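Local coordinates for protein glycoside hydrolase family 81 (Clostridium thermocellum, PDB 6FOP) that probably hydrolyses beta-1,3-glucans such as laminarin, as a family 81 glucanase of the cellulosome, at residues Q267-P272 against K540-P545. Sequence-based numbering, arbitrary orientation.
Sequences QWRNNP and KDIFSP. With MG (magnesium ion), chain B.
An end-on, two-pronged salt bridge between Arg269 and Asp541 ties the type II beta turn, Trp268 to Asn271, that ends helix 265-268 to the loop leading from helix 514-534 toward strand 554-556. Arg269 NH1 donates to Asp541 OD2 at 2.8 Å, almost straight (175°) and in the guanidinium plane. The second prong, Arg269 NH2 to Asp541 OD1 at 2.9 Å, is more bent (152°) and somewhat tilted from that plane. Both oxygens accept through their syn lone pairs, and the two flat groups are nearly coplanar. The Arg269 chain leaves the turn with CG opposite the backbone N (chi1 -167°) and bends at chi3, bringing its guanidinium head-on to the carboxylate. Beside this pair, Ile542 CD1 meets the guanidinium edge, 3.9 Å from Arg269 NH2. That nitrogen also bonds to Asn533 of helix 514-534, while Asp537 receives the backbone N-H groups of Ile542 and Phe543. One residue before the bridge, Lys540 O binds a magnesium ion at 2.5 Å, and a water on the metal donates to Phe543 O. Three hydrogen bonds to NH1 and NH2 should restrict rotation of the guanidinium, and its positive charge probably favours the ionised carboxylate of Asp541, as does exposure to solvent.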
loop_
_atom_site.group_PDB
_atom_site.type_symbol
_atom_site.label_atom_id
_atom_site.label_comp_id
_atom_site.label_asym_id
_atom_site.label_seq_id
_atom_site.Cartn_x
_atom_site.Cartn_y
_atom_site.Cartn_z
ATOM N N GLN A 267 -13.050 2.622 -2.519
ATOM C CA GLN A 267 -13.942 2.458 -1.372
ATOM C C GLN A 267 -15.407 2.561 -1.772
ATOM O O GLN A 267 -16.231 1.793 -1.282
ATOM C CB GLN A 267 -13.657 3.509 -0.305
ATOM C CG GLN A 267 -12.264 3.369 0.307
ATOM C CD GLN A 267 -11.801 4.574 1.080
ATOM O OE1 GLN A 267 -12.105 5.691 0.711
ATOM N NE2 GLN A 267 -11.060 4.358 2.137
ATOM N N TRP A 268 -15.763 3.550 -2.605
ATOM C CA TRP A 268 -17.192 3.729 -2.921
ATOM C C TRP A 268 -17.709 2.873 -4.055
ATOM O O TRP A 268 -18.915 2.612 -4.126
ATOM C CB TRP A 268 -17.556 5.213 -3.158
ATOM C CG TRP A 268 -16.899 5.971 -4.290
ATOM C CD1 TRP A 268 -15.962 6.949 -4.156
ATOM C CD2 TRP A 268 -17.144 5.853 -5.703
ATOM N NE1 TRP A 268 -15.629 7.460 -5.377
ATOM C CE2 TRP A 268 -16.343 6.801 -6.344
ATOM C CE3 TRP A 268 -18.016 5.082 -6.478
ATOM C CZ2 TRP A 268 -16.317 6.944 -7.749
ATOM C CZ3 TRP A 268 -17.989 5.228 -7.885
ATOM C CH2 TRP A 268 -17.147 6.152 -8.487
ATOM N N ARG A 269 -16.821 2.417 -4.939
ATOM C CA ARG A 269 -17.307 1.715 -6.142
ATOM C C ARG A 269 -18.007 0.408 -5.759
ATOM O O ARG A 269 -17.444 -0.428 -5.047
ATOM C CB ARG A 269 -16.184 1.446 -7.116
ATOM C CG ARG A 269 -16.691 1.003 -8.492
ATOM C CD ARG A 269 -15.574 0.432 -9.328
ATOM N NE ARG A 269 -14.469 1.359 -9.485
ATOM C CZ ARG A 269 -14.485 2.434 -10.284
ATOM N NH1 ARG A 269 -15.584 2.774 -10.964
ATOM N NH2 ARG A 269 -13.415 3.187 -10.357
ATOM N N ASN A 270 -19.245 0.266 -6.232
ATOM C CA ASN A 270 -20.056 -0.934 -6.015
ATOM C C ASN A 270 -20.262 -1.263 -4.557
ATOM O O ASN A 270 -20.484 -2.415 -4.197
ATOM C CB ASN A 270 -19.461 -2.117 -6.789
ATOM C CG ASN A 270 -19.510 -1.915 -8.297
ATOM O OD1 ASN A 270 -18.552 -2.214 -9.015
ATOM N ND2 ASN A 270 -20.622 -1.403 -8.779
ATOM N N ASN A 271 -20.236 -0.223 -3.722
ATOM C CA ASN A 271 -20.381 -0.381 -2.293
ATOM C C ASN A 271 -21.848 -0.212 -1.900
ATOM O O ASN A 271 -22.353 0.905 -1.891
ATOM C CB ASN A 271 -19.498 0.629 -1.561
ATOM C CG ASN A 271 -19.466 0.402 -0.058
ATOM O OD1 ASN A 271 -20.369 -0.195 0.522
ATOM N ND2 ASN A 271 -18.390 0.877 0.572
ATOM N N PRO A 272 -22.521 -1.307 -1.526
ATOM C CA PRO A 272 -23.941 -1.228 -1.177
ATOM C C PRO A 272 -24.220 -0.792 0.279
ATOM O O PRO A 272 -25.380 -0.769 0.695
ATOM C CB PRO A 272 -24.409 -2.660 -1.423
ATOM C CG PRO A 272 -23.264 -3.468 -0.962
ATOM C CD PRO A 272 -22.035 -2.703 -1.421
ATOM N N LYS A 540 -11.925 2.709 -16.240
ATOM C CA LYS A 540 -11.770 3.770 -17.224
ATOM C C LYS A 540 -12.388 5.090 -16.760
ATOM O O LYS A 540 -12.862 5.870 -17.573
ATOM C CB LYS A 540 -12.324 3.343 -18.600
ATOM C CG LYS A 540 -11.831 1.994 -19.110
ATOM C CD LYS A 540 -10.360 2.033 -19.419
ATOM C CE LYS A 540 -9.863 0.706 -19.996
ATOM N NZ LYS A 540 -8.424 0.826 -20.397
ATOM N N ASP A 541 -12.352 5.335 -15.457
ATOM C CA ASP A 541 -12.896 6.570 -14.883
ATOM C C ASP A 541 -11.993 7.280 -13.886
ATOM O O ASP A 541 -12.411 8.255 -13.288
ATOM C CB ASP A 541 -14.288 6.331 -14.281
ATOM C CG ASP A 541 -14.294 5.345 -13.141
ATOM O OD1 ASP A 541 -13.219 4.864 -12.731
ATOM O OD2 ASP A 541 -15.406 5.039 -12.659
ATOM N N ILE A 542 -10.757 6.818 -13.711
ATOM C CA ILE A 542 -9.792 7.442 -12.821
ATOM C C ILE A 542 -8.901 8.420 -13.581
ATOM O O ILE A 542 -8.770 9.573 -13.191
ATOM C CB ILE A 542 -8.932 6.392 -12.076
ATOM C CG1 ILE A 542 -9.816 5.375 -11.330
ATOM C CG2 ILE A 542 -7.934 7.095 -11.153
ATOM C CD1 ILE A 542 -10.626 5.944 -10.196
ATOM N N PHE A 543 -8.268 7.950 -14.661
ATOM C CA PHE A 543 -7.262 8.743 -15.357
ATOM C C PHE A 543 -7.918 9.849 -16.163
ATOM O O PHE A 543 -8.982 9.659 -16.750
ATOM C CB PHE A 543 -6.383 7.888 -16.270
ATOM C CG PHE A 543 -5.577 6.820 -15.566
ATOM C CD1 PHE A 543 -5.358 6.823 -14.181
ATOM C CD2 PHE A 543 -5.018 5.797 -16.308
ATOM C CE1 PHE A 543 -4.610 5.828 -13.570
ATOM C CE2 PHE A 543 -4.249 4.819 -15.699
ATOM C CZ PHE A 543 -4.076 4.821 -14.326
ATOM N N SER A 544 -7.271 11.007 -16.167
ATOM C CA SER A 544 -7.717 12.139 -16.978
ATOM C C SER A 544 -7.701 11.800 -18.469
ATOM O O SER A 544 -6.804 11.097 -18.923
ATOM C CB SER A 544 -6.760 13.319 -16.785
ATOM O OG SER A 544 -7.112 14.395 -17.660
ATOM N N PRO A 545 -8.664 12.324 -19.247
ATOM C CA PRO A 545 -8.559 12.153 -20.689
ATOM C C PRO A 545 -7.259 12.702 -21.291
ATOM O O PRO A 545 -6.843 12.246 -22.356
ATOM C CB PRO A 545 -9.767 12.937 -21.216
ATOM C CG PRO A 545 -10.744 12.924 -20.108
ATOM C CD PRO A 545 -9.938 12.957 -18.850
HETATM MG MG MG B . -11.580 7.296 -19.184
HETATM O O HOH W 1 -10.156 7.247 -17.339
HETATM O O HOH W 2 -9.954 5.748 -19.895
HETATM O O HOH W 3 -12.837 6.356 -20.647
#